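Local coordinates for Bd3459 (Bdellovibrio bacteriovorus, PDB 5CEC), which is a predatory endopeptidase of the penicillin-binding peptidase S13 family, probably acting on peptidoglycan peptides, and is bound here by the ankyrin-repeat immunity protein Bd3460, at residues 39-44 and 57-62; 91-96 and 107-112; 140-145 and 219-224; 378-383 and 404-409. The protein carries 1 engineered substitution. All coordinates share one frame; numbering follows the deposited sequence.

Contact 1 of 4, residues 39-44 and 57-62; sequences VYLNSM and QGDDNK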
loop_
_atom_site.group_PDB
_atom_site.type_symbol
_atom_site.label_atom_id
_atom_site.label_comp_id
_atom_site.label_asym_id
_atom_site.label_seq_id
_atom_site.Cartn_x
_atom_site.Cartn_y
_atom_site.Cartn_z
ATOM N N VAL A 39 -17.987 -0.926 13.818
ATOM C CA VAL A 39 -17.536 0.111 12.918
ATOM C C VAL A 39 -18.393 1.352 13.091
ATOM O O VAL A 39 -19.616 1.256 13.064
ATOM C CB VAL A 39 -17.586 -0.391 11.470
ATOM C CG1 VAL A 39 -17.270 0.705 10.472
ATOM C CG2 VAL A 39 -16.651 -1.596 11.348
ATOM N N TYR A 40 -17.735 2.498 13.290
ATOM C CA TYR A 40 -18.409 3.798 13.198
ATOM C C TYR A 40 -17.400 4.853 12.859
ATOM O O TYR A 40 -16.205 4.633 12.977
ATOM C CB TYR A 40 -19.185 4.193 14.455
ATOM C CG TYR A 40 -18.448 3.997 15.724
ATOM C CD1 TYR A 40 -17.468 4.925 16.179
ATOM C CD2 TYR A 40 -18.715 2.895 16.501
ATOM C CE1 TYR A 40 -16.797 4.694 17.396
ATOM C CE2 TYR A 40 -18.051 2.681 17.674
ATOM C CZ TYR A 40 -17.097 3.558 18.117
ATOM O OH TYR A 40 -16.448 3.276 19.293
ATOM N N LEU A 41 -17.899 5.996 12.410
ATOM C CA LEU A 41 -17.067 7.121 12.047
ATOM C C LEU A 41 -16.461 7.784 13.277
ATOM O O LEU A 41 -17.149 8.059 14.241
ATOM C CB LEU A 41 -17.891 8.131 11.270
ATOM C CG LEU A 41 -17.135 9.338 10.726
ATOM C CD1 LEU A 41 -16.067 8.981 9.689
ATOM C CD2 LEU A 41 -18.144 10.315 10.144
ATOM N N ASN A 42 -15.154 8.043 13.230
ATOM C CA ASN A 42 -14.518 8.953 14.190
ATOM C C ASN A 42 -14.679 10.378 13.679
ATOM O O ASN A 42 -15.267 11.211 14.350
ATOM C CB ASN A 42 -13.042 8.610 14.385
ATOM C CG ASN A 42 -12.826 7.417 15.280
ATOM O OD1 ASN A 42 -13.654 7.137 16.146
ATOM N ND2 ASN A 42 -11.709 6.687 15.063
ATOM N N SER A 43 -14.166 10.656 12.483
ATOM C CA SER A 43 -14.354 11.965 11.857
ATOM C C SER A 43 -14.124 11.932 10.367
ATOM O O SER A 43 -13.275 11.198 9.896
ATOM C CB SER A 43 -13.413 13.007 12.486
ATOM O OG SER A 43 -13.661 14.313 12.025
ATOM N N MET A 44 -14.860 12.788 9.646
ATOM C CA MET A 44 -14.600 13.080 8.240
ATOM C C MET A 44 -14.587 14.564 8.042
ATOM O O MET A 44 -15.426 15.302 8.576
ATOM C CB MET A 44 -15.659 12.445 7.320
ATOM C CG MET A 44 -15.449 12.735 5.850
ATOM S SD MET A 44 -16.566 11.790 4.803
ATOM C CE MET A 44 -15.991 12.277 3.182
ATOM N N GLN A 57 -14.183 21.933 6.354
ATOM C CA GLN A 57 -15.559 21.504 6.576
ATOM C C GLN A 57 -15.528 20.100 7.172
ATOM O O GLN A 57 -14.763 19.263 6.734
ATOM C CB GLN A 57 -16.311 21.433 5.236
ATOM C CG GLN A 57 -16.262 22.714 4.413
ATOM C CD GLN A 57 -16.729 23.897 5.204
ATOM O OE1 GLN A 57 -17.769 23.830 5.862
ATOM N NE2 GLN A 57 -15.959 24.986 5.170
ATOM N N GLY A 58 -16.396 19.825 8.132
ATOM C CA GLY A 58 -16.538 18.465 8.626
ATOM C C GLY A 58 -17.242 18.488 9.943
ATOM O O GLY A 58 -17.697 19.543 10.380
ATOM N N ASP A 59 -17.302 17.320 10.570
ATOM C CA ASP A 59 -18.016 17.151 11.830
ATOM C C ASP A 59 -17.310 17.756 13.065
ATOM O O ASP A 59 -16.196 18.236 12.977
ATOM C CB ASP A 59 -18.355 15.658 12.047
ATOM C CG ASP A 59 -17.133 14.777 12.050
ATOM O OD1 ASP A 59 -16.228 15.024 12.894
ATOM O OD2 ASP A 59 -17.077 13.818 11.214
ATOM N N ASP A 60 -17.985 17.710 14.226
ATOM C CA ASP A 60 -17.420 18.272 15.479
ATOM C C ASP A 60 -16.231 17.546 16.034
ATOM O O ASP A 60 -15.575 18.090 16.932
ATOM C CB ASP A 60 -18.459 18.360 16.589
ATOM C CG ASP A 60 -19.464 19.423 16.358
ATOM O OD1 ASP A 60 -19.354 20.256 15.419
ATOM O OD2 ASP A 60 -20.388 19.412 17.173
ATOM N N ASN A 61 -15.920 16.355 15.490
ATOM C CA ASN A 61 -14.749 15.646 15.931
ATOM C C ASN A 61 -13.572 15.895 15.049
ATOM O O ASN A 61 -12.557 15.269 15.247
ATOM C CB ASN A 61 -15.073 14.171 16.086
ATOM C CG ASN A 61 -16.167 13.976 17.076
ATOM O OD1 ASN A 61 -17.314 13.847 16.694
ATOM N ND2 ASN A 61 -15.847 14.170 18.352
ATOM N N LYS A 62 -13.662 16.881 14.134
ATOM C CA LYS A 62 -12.550 17.126 13.190
ATOM C C LYS A 62 -11.266 17.650 13.848
ATOM O O LYS A 62 -10.200 17.633 13.231
ATOM C CB LYS A 62 -12.989 18.032 12.028
ATOM C CG LYS A 62 -13.343 19.468 12.396
ATOM C CD LYS A 62 -13.920 20.179 11.168
ATOM C CE LYS A 62 -14.554 21.503 11.497
ATOM N NZ LYS A 62 -15.789 21.334 12.309
HETATM O O HOH W 1 -18.041 12.121 13.858
#
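Asp-59 OD1 is the best-held polar atom across the contact, gripped by two donors. Ser-43 OG gives it a hydrogen bond of 2.8 Å and meets it from above the carboxylate plane. Asp-59 OD1 also accepts from Asn-61 N at 2.9 Å through its anti lone pair, in a bent bond that closes an Asx turn. The second oxygen, Asp-59 OD2, takes the backbone N of Met-44 at 2.9 Å in a nearly straight bond (168°). Asp-59 CG sits in the crowded position between its own N and carbonyl carbon (chi1 58°). Ser-43 OG reaches it from a position anti to its backbone N. A weak bond of 3.4 Å runs back from Asp-59 N to Met-44 O. Within the type I turn 59-62, Asp-59 O accepts from both Lys-62 N and Lys-62 NZ. A water donates to Asn-42 O and weakly to Asn-61 OD1, while Asn-61 ND2 bonds to Asp-64. The contact belongs to the beta hairpin of strands 40-48 and 57-58 at the sheet edge. Asn-42 and Ser-43 both face Leu-383 of strand 376-385, a classic beta bulge. Ser-43 and Lys-62 also touch helix 307-322.

Contact 2 of 4, residues 91-96 and 107-112; sequences KTKLHV and HIEGSR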
loop_
_atom_site.group_PDB
_atom_site.type_symbol
_atom_site.label_atom_id
_atom_site.label_comp_id
_atom_site.label_asym_id
_atom_site.label_seq_id
_atom_site.Cartn_x
_atom_site.Cartn_y
_atom_site.Cartn_z
ATOM N N LYS A 91 22.502 9.570 -3.124
ATOM C CA LYS A 91 23.735 9.395 -3.934
ATOM C C LYS A 91 24.682 8.457 -3.201
ATOM O O LYS A 91 25.536 8.904 -2.415
ATOM C CB LYS A 91 24.362 10.758 -4.219
ATOM C CG LYS A 91 23.421 11.674 -4.965
ATOM C CD LYS A 91 23.989 13.081 -5.077
ATOM C CE LYS A 91 22.899 14.113 -5.313
ATOM N NZ LYS A 91 21.840 14.140 -4.243
ATOM N N THR A 92 24.505 7.151 -3.412
ATOM C CA THR A 92 25.390 6.144 -2.807
ATOM C C THR A 92 26.705 6.194 -3.589
ATOM O O THR A 92 26.696 6.208 -4.824
ATOM C CB THR A 92 24.750 4.749 -2.895
ATOM O OG1 THR A 92 23.485 4.779 -2.227
ATOM C CG2 THR A 92 25.622 3.690 -2.254
ATOM N N LYS A 93 27.825 6.285 -2.871
ATOM C CA LYS A 93 29.128 6.386 -3.503
ATOM C C LYS A 93 29.920 5.102 -3.314
ATOM O O LYS A 93 29.905 4.485 -2.252
ATOM C CB LYS A 93 29.876 7.596 -2.940
ATOM C CG LYS A 93 29.214 8.907 -3.310
ATOM C CD LYS A 93 29.931 10.094 -2.673
ATOM C CE LYS A 93 29.528 11.395 -3.361
ATOM N NZ LYS A 93 30.351 12.545 -2.907
ATOM N N LEU A 94 30.549 4.651 -4.382
ATOM C CA LEU A 94 31.427 3.500 -4.336
ATOM C C LEU A 94 32.831 4.030 -4.606
ATOM O O LEU A 94 33.093 4.649 -5.635
ATOM C CB LEU A 94 31.027 2.495 -5.396
ATOM C CG LEU A 94 29.980 1.452 -4.991
ATOM C CD1 LEU A 94 28.645 2.087 -4.755
ATOM C CD2 LEU A 94 29.915 0.396 -6.081
ATOM N N HIS A 95 33.737 3.732 -3.709
ATOM C CA HIS A 95 35.138 4.095 -3.839
ATOM C C HIS A 95 35.870 2.859 -4.316
ATOM O O HIS A 95 35.944 1.891 -3.578
ATOM C CB HIS A 95 35.649 4.586 -2.493
ATOM C CG HIS A 95 34.921 5.788 -1.995
ATOM N ND1 HIS A 95 35.357 7.060 -2.280
ATOM C CD2 HIS A 95 33.777 5.932 -1.279
ATOM C CE1 HIS A 95 34.542 7.939 -1.726
ATOM N NE2 HIS A 95 33.571 7.283 -1.116
ATOM N N VAL A 96 36.321 2.884 -5.570
ATOM C CA VAL A 96 36.770 1.686 -6.286
ATOM C C VAL A 96 38.263 1.751 -6.530
ATOM O O VAL A 96 38.732 2.706 -7.180
ATOM C CB VAL A 96 36.036 1.534 -7.637
ATOM C CG1 VAL A 96 36.469 0.262 -8.341
ATOM C CG2 VAL A 96 34.519 1.559 -7.426
ATOM N N HIS A 107 34.692 0.389 -1.359
ATOM C CA HIS A 107 34.071 0.883 -0.137
ATOM C C HIS A 107 32.775 1.595 -0.487
ATOM O O HIS A 107 32.789 2.508 -1.308
ATOM C CB HIS A 107 34.962 1.856 0.632
ATOM C CG HIS A 107 34.291 2.486 1.819
ATOM N ND1 HIS A 107 34.051 1.800 2.991
ATOM C CD2 HIS A 107 33.798 3.733 2.007
ATOM C CE1 HIS A 107 33.482 2.617 3.860
ATOM N NE2 HIS A 107 33.293 3.782 3.282
ATOM N N ILE A 108 31.659 1.180 0.112
ATOM C CA ILE A 108 30.368 1.849 -0.068
ATOM C C ILE A 108 30.158 2.944 0.991
ATOM O O ILE A 108 30.079 2.667 2.190
ATOM C CB ILE A 108 29.194 0.866 -0.031
ATOM C CG1 ILE A 108 29.343 -0.218 -1.120
ATOM C CG2 ILE A 108 27.890 1.618 -0.216
ATOM C CD1 ILE A 108 28.325 -1.331 -1.026
ATOM N N GLU A 109 30.135 4.184 0.531
ATOM C CA GLU A 109 29.800 5.334 1.328
ATOM C C GLU A 109 28.308 5.543 1.146
ATOM O O GLU A 109 27.844 5.995 0.090
ATOM C CB GLU A 109 30.636 6.545 0.866
ATOM C CG GLU A 109 30.225 7.857 1.530
ATOM C CD GLU A 109 30.995 9.066 1.016
ATOM O OE1 GLU A 109 31.855 8.910 0.128
ATOM O OE2 GLU A 109 30.714 10.195 1.480
ATOM N N GLY A 110 27.536 5.149 2.160
ATOM C CA GLY A 110 26.095 5.142 2.004
ATOM C C GLY A 110 25.446 6.513 1.971
ATOM O O GLY A 110 26.031 7.506 2.388
ATOM N N SER A 111 24.226 6.537 1.464
ATOM C CA SER A 111 23.410 7.718 1.381
ATOM C C SER A 111 22.129 7.640 2.230
ATOM O O SER A 111 21.297 8.537 2.150
ATOM C CB SER A 111 22.996 7.967 -0.074
ATOM O OG SER A 111 22.245 6.875 -0.560
ATOM N N ARG A 112 21.930 6.529 2.946
ATOM C CA ARG A 112 20.668 6.232 3.637
ATOM C C ARG A 112 19.483 6.113 2.683
ATOM O O ARG A 112 18.329 6.269 3.056
ATOM C CB ARG A 112 20.377 7.229 4.760
ATOM C CG ARG A 112 21.538 7.386 5.728
ATOM C CD ARG A 112 21.106 8.041 7.043
ATOM N NE ARG A 112 20.305 7.127 7.856
ATOM C CZ ARG A 112 20.786 6.172 8.642
ATOM N NH1 ARG A 112 22.110 5.990 8.780
ATOM N NH2 ARG A 112 19.926 5.395 9.300
HETATM O O HOH W 2 23.210 3.983 0.478
#
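His-95 and Glu-109 cross obliquely, with imidazole and carboxylate nearly coplanar, their planes 13° apart. The His-95 side chain leaves with CG anti to the carbonyl carbon (chi1 -61°). Glu-109 runs extended, its CG anti to the backbone N. These torsions bring His-95 NE2 to 2.7 Å from Glu-109 OE1. The oxygen lies in the ring plane and accepts through its anti lone pair. Lys-93 lies alongside Glu-109, pointing the same way, and its CD is 3.6 Å from Glu-109 OE1. The ammonium stands farther off, with Lys-93 NZ 5.0 Å from Glu-109 OE1. The His-107 ring is oblique to that of His-95, and its ND1 bonds to Thr-140 OG1. Phe-224 stacks on His-107 and also meets the ring of His-95.

The strands of this antiparallel hairpin fix the positions. Lys-93 with Glu-109 and His-95 with His-107 are hydrogen-bonded pairs on one face. Between them, Leu-94 and Ile-108 form a non-hydrogen-bonded pair and point to the other face, where Leu-94 packs on helix 118-130. Thr-92 CG2 crosses Ile-108 CG2 at 3.7 Å. Past the strand end, a water joins Thr-92 OG1 to Ser-111 N, 2.9 Å from the latter.

A sulfate ion, probably from the crystallisation liquor, lies about 3 Å from the His-95 side chain. In this His-carboxylate bond, the sulfate and Glu-109 would both favour a protonated His-95. The nearby Lys-93 may help keep Glu-109 ionised.

Contact 3 of 4, residues 140-145 and 219-224; sequences TFDENF and VKKAEF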
loop_
_atom_site.group_PDB
_atom_site.type_symbol
_atom_site.label_atom_id
_atom_site.label_comp_id
_atom_site.label_asym_id
_atom_site.label_seq_id
_atom_site.Cartn_x
_atom_site.Cartn_y
_atom_site.Cartn_z
ATOM N N THR A 140 33.759 -3.090 1.603
ATOM C CA THR A 140 33.458 -2.471 2.894
ATOM C C THR A 140 32.333 -1.481 2.731
ATOM O O THR A 140 31.983 -1.122 1.625
ATOM C CB THR A 140 34.703 -1.824 3.547
ATOM O OG1 THR A 140 35.139 -0.707 2.780
ATOM C CG2 THR A 140 35.811 -2.835 3.702
ATOM N N PHE A 141 31.725 -1.089 3.846
ATOM C CA PHE A 141 30.545 -0.233 3.829
ATOM C C PHE A 141 30.447 0.523 5.143
ATOM O O PHE A 141 30.923 0.038 6.177
ATOM C CB PHE A 141 29.270 -1.046 3.586
ATOM C CG PHE A 141 28.961 -2.019 4.701
ATOM C CD1 PHE A 141 29.545 -3.277 4.736
ATOM C CD2 PHE A 141 28.143 -1.648 5.753
ATOM C CE1 PHE A 141 29.311 -4.133 5.784
ATOM C CE2 PHE A 141 27.930 -2.501 6.797
ATOM C CZ PHE A 141 28.505 -3.735 6.813
ATOM N N ASP A 142 29.838 1.707 5.093
ATOM C CA ASP A 142 29.692 2.541 6.294
ATOM C C ASP A 142 28.264 2.468 6.855
ATOM O O ASP A 142 27.406 1.699 6.411
ATOM C CB ASP A 142 30.173 3.988 6.044
ATOM C CG ASP A 142 29.266 4.801 5.158
ATOM O OD1 ASP A 142 28.104 4.410 4.886
ATOM O OD2 ASP A 142 29.743 5.883 4.728
ATOM N N GLU A 143 28.051 3.252 7.901
ATOM C CA GLU A 143 26.830 3.210 8.678
ATOM C C GLU A 143 25.641 3.872 8.003
ATOM O O GLU A 143 24.527 3.781 8.488
ATOM C CB GLU A 143 27.041 3.787 10.087
ATOM C CG GLU A 143 27.307 5.284 10.143
ATOM C CD GLU A 143 28.764 5.691 10.039
ATOM O OE1 GLU A 143 29.581 5.051 9.324
ATOM O OE2 GLU A 143 29.087 6.721 10.648
ATOM N N ASN A 144 25.860 4.462 6.829
ATOM C CA ASN A 144 24.766 5.014 6.074
ATOM C C ASN A 144 24.333 4.128 4.931
ATOM O O ASN A 144 23.427 4.496 4.205
ATOM C CB ASN A 144 25.126 6.410 5.583
ATOM C CG ASN A 144 25.288 7.374 6.723
ATOM O OD1 ASN A 144 24.453 7.408 7.624
ATOM N ND2 ASN A 144 26.337 8.179 6.669
ATOM N N PHE A 145 24.990 2.968 4.782
ATOM C CA PHE A 145 24.588 2.011 3.758
ATOM C C PHE A 145 23.521 1.107 4.349
ATOM O O PHE A 145 23.818 0.156 5.071
ATOM C CB PHE A 145 25.767 1.194 3.241
ATOM C CG PHE A 145 25.372 0.171 2.200
ATOM C CD1 PHE A 145 24.638 0.552 1.082
ATOM C CD2 PHE A 145 25.662 -1.187 2.390
ATOM C CE1 PHE A 145 24.257 -0.400 0.135
ATOM C CE2 PHE A 145 25.288 -2.130 1.449
ATOM C CZ PHE A 145 24.574 -1.748 0.330
ATOM N N VAL A 219 33.239 -0.493 7.778
ATOM C CA VAL A 219 34.187 0.603 8.033
ATOM C C VAL A 219 33.392 1.888 8.219
ATOM O O VAL A 219 32.755 2.359 7.276
ATOM C CB VAL A 219 35.215 0.783 6.886
ATOM C CG1 VAL A 219 36.129 1.971 7.172
ATOM C CG2 VAL A 219 36.039 -0.487 6.700
ATOM N N LYS A 220 33.430 2.441 9.431
ATOM C CA LYS A 220 32.701 3.666 9.783
ATOM C C LYS A 220 33.136 4.847 8.933
ATOM O O LYS A 220 34.323 4.981 8.596
ATOM C CB LYS A 220 32.938 4.039 11.250
ATOM C CG LYS A 220 32.350 3.082 12.259
ATOM C CD LYS A 220 32.788 3.491 13.664
ATOM C CE LYS A 220 32.284 2.526 14.734
ATOM N NZ LYS A 220 33.301 2.357 15.810
ATOM N N LYS A 221 32.186 5.719 8.616
ATOM C CA LYS A 221 32.455 6.867 7.739
ATOM C C LYS A 221 33.666 7.690 8.204
ATOM O O LYS A 221 34.542 8.006 7.399
ATOM C CB LYS A 221 31.216 7.762 7.609
ATOM C CG LYS A 221 31.412 8.949 6.680
ATOM C CD LYS A 221 30.183 9.829 6.635
ATOM C CE LYS A 221 30.537 11.151 5.961
ATOM N NZ LYS A 221 29.348 11.983 5.666
ATOM N N ALA A 222 33.705 8.011 9.498
ATOM C CA ALA A 222 34.771 8.853 10.082
ATOM C C ALA A 222 36.133 8.193 10.018
ATOM O O ALA A 222 37.150 8.889 10.083
ATOM C CB ALA A 222 34.446 9.233 11.529
ATOM N N GLU A 223 36.149 6.862 9.939
ATOM C CA GLU A 223 37.382 6.082 9.858
ATOM C C GLU A 223 37.802 5.671 8.452
ATOM O O GLU A 223 38.864 5.061 8.286
ATOM C CB GLU A 223 37.247 4.819 10.696
ATOM C CG GLU A 223 37.098 5.124 12.177
ATOM C CD GLU A 223 36.970 3.882 13.031
ATOM O OE1 GLU A 223 37.080 2.751 12.502
ATOM O OE2 GLU A 223 36.760 4.052 14.246
ATOM N N PHE A 224 37.011 6.023 7.447
ATOM C CA PHE A 224 37.312 5.575 6.094
ATOM C C PHE A 224 38.384 6.458 5.489
ATOM O O PHE A 224 38.275 7.686 5.518
ATOM C CB PHE A 224 36.079 5.600 5.209
ATOM C CG PHE A 224 36.387 5.386 3.754
ATOM C CD1 PHE A 224 36.961 4.203 3.326
ATOM C CD2 PHE A 224 36.155 6.393 2.827
ATOM C CE1 PHE A 224 37.269 4.010 1.981
ATOM C CE2 PHE A 224 36.455 6.208 1.488
ATOM C CZ PHE A 224 37.012 5.014 1.069
HETATM O O HOH W 3 31.497 7.819 11.317
#
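The end of strand 135-141 and the loop after strand 212-218 meet here, at the edge of a mixed sheet, where 212-218 is the outermost strand of this chain. These two strands run parallel, and the contact lies where both give way to turns. The backbone N of Val-219 donates to Phe-141 O at 2.9 Å, from above the carbonyl plane. Just beyond, Asp-142 CA makes a CA-H...O contact of 3.2 Å with Val-219 O.

Glu-143 ties the two turns together. Its CG takes the crowded position between N and carbonyl carbon (chi1 68°), and the chain then bends at chi2 (-89°). This bend brings Glu-143 OE1 to 2.8 Å from Lys-221 N. The bond is nearly straight (166°) and uses the syn lone pair. Glu-143 OE2 takes a water at 2.7 Å, and that water accepts from Ala-222 N. One carboxylate therefore holds two successive backbone N-H groups, one of them through water, at the start of the 3-10 segment 221-223.

Lys-221 extends alongside Asp-142, and its CB is 3.7 Å from Asp-142 OD2. Asp-142 OD1 accepts from Asn-144 N at 3.0 Å, and also from Gly-110 N. Asn-144 OD1 is held by Arg-112. Val-219 CG2 packs obliquely on Thr-140 CB at 3.7 Å, while Thr-140 OG1 bonds to His-107. Phe-141 turns the other way, onto helix 167-182.

The local pattern is an Asx turn within the type I beta turn 142-145, here following a strand and facing a short 3-10 turn.

Contact 4 of 4, residues 378-383 and 404-409; sequences IYFAVL and NKVSQL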
loop_
_atom_site.group_PDB
_atom_site.type_symbol
_atom_site.label_atom_id
_atom_site.label_comp_id
_atom_site.label_asym_id
_atom_site.label_seq_id
_atom_site.Cartn_x
_atom_site.Cartn_y
_atom_site.Cartn_z
ATOM N N ILE A 378 -10.867 18.504 -4.458
ATOM C CA ILE A 378 -11.296 18.595 -3.065
ATOM C C ILE A 378 -10.439 17.663 -2.216
ATOM O O ILE A 378 -10.331 16.461 -2.508
ATOM C CB ILE A 378 -12.769 18.236 -2.891
ATOM C CG1 ILE A 378 -13.663 19.040 -3.831
ATOM C CG2 ILE A 378 -13.210 18.421 -1.438
ATOM C CD1 ILE A 378 -15.070 18.570 -3.840
ATOM N N TYR A 379 -9.840 18.185 -1.138
ATOM C CA TYR A 379 -9.129 17.335 -0.172
ATOM C C TYR A 379 -10.108 16.691 0.798
ATOM O O TYR A 379 -11.124 17.292 1.173
ATOM C CB TYR A 379 -8.138 18.170 0.668
ATOM C CG TYR A 379 -7.153 18.965 -0.150
ATOM C CD1 TYR A 379 -6.334 18.337 -1.083
ATOM C CD2 TYR A 379 -7.029 20.350 -0.009
ATOM C CE1 TYR A 379 -5.434 19.046 -1.844
ATOM C CE2 TYR A 379 -6.123 21.065 -0.762
ATOM C CZ TYR A 379 -5.341 20.424 -1.696
ATOM O OH TYR A 379 -4.456 21.142 -2.469
ATOM N N PHE A 380 -9.825 15.459 1.204
ATOM C CA PHE A 380 -10.665 14.792 2.181
ATOM C C PHE A 380 -9.843 13.914 3.098
ATOM O O PHE A 380 -8.738 13.499 2.755
ATOM C CB PHE A 380 -11.727 13.923 1.458
ATOM C CG PHE A 380 -11.170 12.669 0.847
ATOM C CD1 PHE A 380 -11.061 11.519 1.602
ATOM C CD2 PHE A 380 -10.672 12.661 -0.458
ATOM C CE1 PHE A 380 -10.493 10.379 1.061
ATOM C CE2 PHE A 380 -10.093 11.538 -0.980
ATOM C CZ PHE A 380 -10.013 10.403 -0.224
ATOM N N ALA A 381 -10.427 13.615 4.247
ATOM C CA ALA A 381 -9.910 12.582 5.145
ATOM C C ALA A 381 -11.058 11.931 5.872
ATOM O O ALA A 381 -11.994 12.617 6.318
ATOM C CB ALA A 381 -8.880 13.105 6.110
ATOM N N VAL A 382 -11.006 10.600 5.942
ATOM C CA VAL A 382 -12.030 9.812 6.647
ATOM C C VAL A 382 -11.341 8.917 7.658
ATOM O O VAL A 382 -10.475 8.117 7.280
ATOM C CB VAL A 382 -12.865 8.918 5.689
ATOM C CG1 VAL A 382 -14.044 8.303 6.423
ATOM C CG2 VAL A 382 -13.331 9.685 4.465
ATOM N N LEU A 383 -11.718 9.086 8.930
ATOM C CA LEU A 383 -11.114 8.353 10.032
ATOM C C LEU A 383 -12.217 7.502 10.642
ATOM O O LEU A 383 -13.125 8.038 11.266
ATOM C CB LEU A 383 -10.499 9.291 11.064
ATOM C CG LEU A 383 -9.522 10.329 10.509
ATOM C CD1 LEU A 383 -9.046 11.238 11.633
ATOM C CD2 LEU A 383 -8.350 9.706 9.811
ATOM N N ASN A 404 -18.035 4.638 0.206
ATOM C CA ASN A 404 -19.355 5.251 -0.010
ATOM C C ASN A 404 -19.384 6.690 0.436
ATOM O O ASN A 404 -20.008 7.509 -0.239
ATOM C CB ASN A 404 -20.465 4.414 0.632
ATOM C CG ASN A 404 -20.649 3.032 -0.046
ATOM O OD1 ASN A 404 -20.114 2.767 -1.116
ATOM N ND2 ASN A 404 -21.422 2.195 0.552
ATOM N N LYS A 405 -18.710 7.008 1.537
ATOM C CA LYS A 405 -18.663 8.421 1.997
ATOM C C LYS A 405 -17.888 9.305 1.005
ATOM O O LYS A 405 -18.288 10.451 0.701
ATOM C CB LYS A 405 -18.028 8.517 3.390
ATOM C CG LYS A 405 -18.922 8.002 4.515
ATOM C CD LYS A 405 -18.190 7.987 5.832
ATOM C CE LYS A 405 -18.963 7.321 6.933
ATOM N NZ LYS A 405 -20.229 8.070 7.215
ATOM N N VAL A 406 -16.775 8.790 0.488
ATOM C CA VAL A 406 -16.021 9.562 -0.507
ATOM C C VAL A 406 -16.832 9.684 -1.802
ATOM O O VAL A 406 -16.860 10.755 -2.429
ATOM C CB VAL A 406 -14.627 8.956 -0.747
ATOM C CG1 VAL A 406 -13.882 9.720 -1.841
ATOM C CG2 VAL A 406 -13.865 8.963 0.565
ATOM N N SER A 407 -17.537 8.622 -2.183
ATOM C CA SER A 407 -18.360 8.665 -3.391
ATOM C C SER A 407 -19.469 9.708 -3.242
ATOM O O SER A 407 -19.779 10.459 -4.181
ATOM C CB SER A 407 -18.947 7.293 -3.682
ATOM O OG SER A 407 -17.921 6.368 -3.924
ATOM N N GLN A 408 -20.058 9.782 -2.051
ATOM C CA GLN A 408 -21.108 10.776 -1.765
ATOM C C GLN A 408 -20.541 12.183 -1.925
ATOM O O GLN A 408 -21.208 13.056 -2.512
ATOM C CB GLN A 408 -21.671 10.570 -0.353
ATOM C CG GLN A 408 -22.859 11.454 0.005
ATOM C CD GLN A 408 -24.063 11.225 -0.907
ATOM O OE1 GLN A 408 -24.401 10.100 -1.260
ATOM N NE2 GLN A 408 -24.706 12.301 -1.296
ATOM N N LEU A 409 -19.334 12.410 -1.394
ATOM C CA LEU A 409 -18.679 13.708 -1.548
ATOM C C LEU A 409 -18.498 14.099 -3.017
ATOM O O LEU A 409 -18.744 15.252 -3.424
ATOM C CB LEU A 409 -17.339 13.730 -0.784
ATOM C CG LEU A 409 -16.500 15.000 -0.913
ATOM C CD1 LEU A 409 -17.214 16.213 -0.313
ATOM C CD2 LEU A 409 -15.156 14.802 -0.238
#
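Strand 378-383 and helix 404-409 pack as part of the alpha/beta arrangement of a penicillin-binding transpeptidase-type domain. The antiparallel sheet carries helix 394-411 on one face and helix 307-322 on the other. The axes of the two short segments come within 9.8 Å, and their directions are nearly antiparallel (154°).

Apolar packing makes the interface. Alternate strand residues Ile-378, Phe-380 and Val-382 point toward the helix. Lys-405, Val-406 and Leu-409 answer from one side of it. Leu-409, with CG anti to its backbone N, sends CD2 between two strand residues. That methyl lies 3.9 Å from Phe-380 CB and 4.3 Å from Ile-378 CG2. Val-406 CG2 meets Val-382 CG2 at 4.0 Å. Val-371 of strand 364-373 extends the same apolar layer by touching Ile-378, Phe-380 and Val-406.

Aliphatic contact with a charged residue comes at the border. Lys-405 CD passes obliquely over Val-382 CG1 at 4.2 Å, and the rest of the lysine leads away, bending at chi4. Its alkyl part also touches Met-44.

Polar bonds lie away from the interface. Tyr-379 points to the other face of the strand, where its OH bonds to Asp-318. Gln-408 NE2 bonds to Ala-207 O of the Bd3460 chain, so the outer side of this helix also contacts the immunity protein.

Aliphatic packing on an aromatic ring centres on Phe-380. Its CG takes the crowded position (chi1 74°), and the ring crosses the Val-406 side chain at about a right angle. Val-406 CG1 sits over one face, offset toward the rim, and Val-406 CG2 lies 3.7 Å from Phe-380 CE1.

How the contacts relate
The four contacts form two pairs on opposite sides of the chain's centre. Contacts 1 and 4 share the sheet in which strands 40-48 and 376-385 are neighbours, with centres 11 Å apart. Contact 4 is buried and wholly apolar across its two segments. Contact 1 lies at the surface and relies on a carboxylate. Contacts 2 and 3 share the mixed sheet of the other region, with centres 9 Å apart. Both are partly buried. Contact 2 combines regular strand pairing with a histidine-carboxylate bond, whereas contact 3 has one backbone bond at the strand end and then joins turns through a glutamate and a water. The centres of contacts 1 and 2 are 47 Å apart.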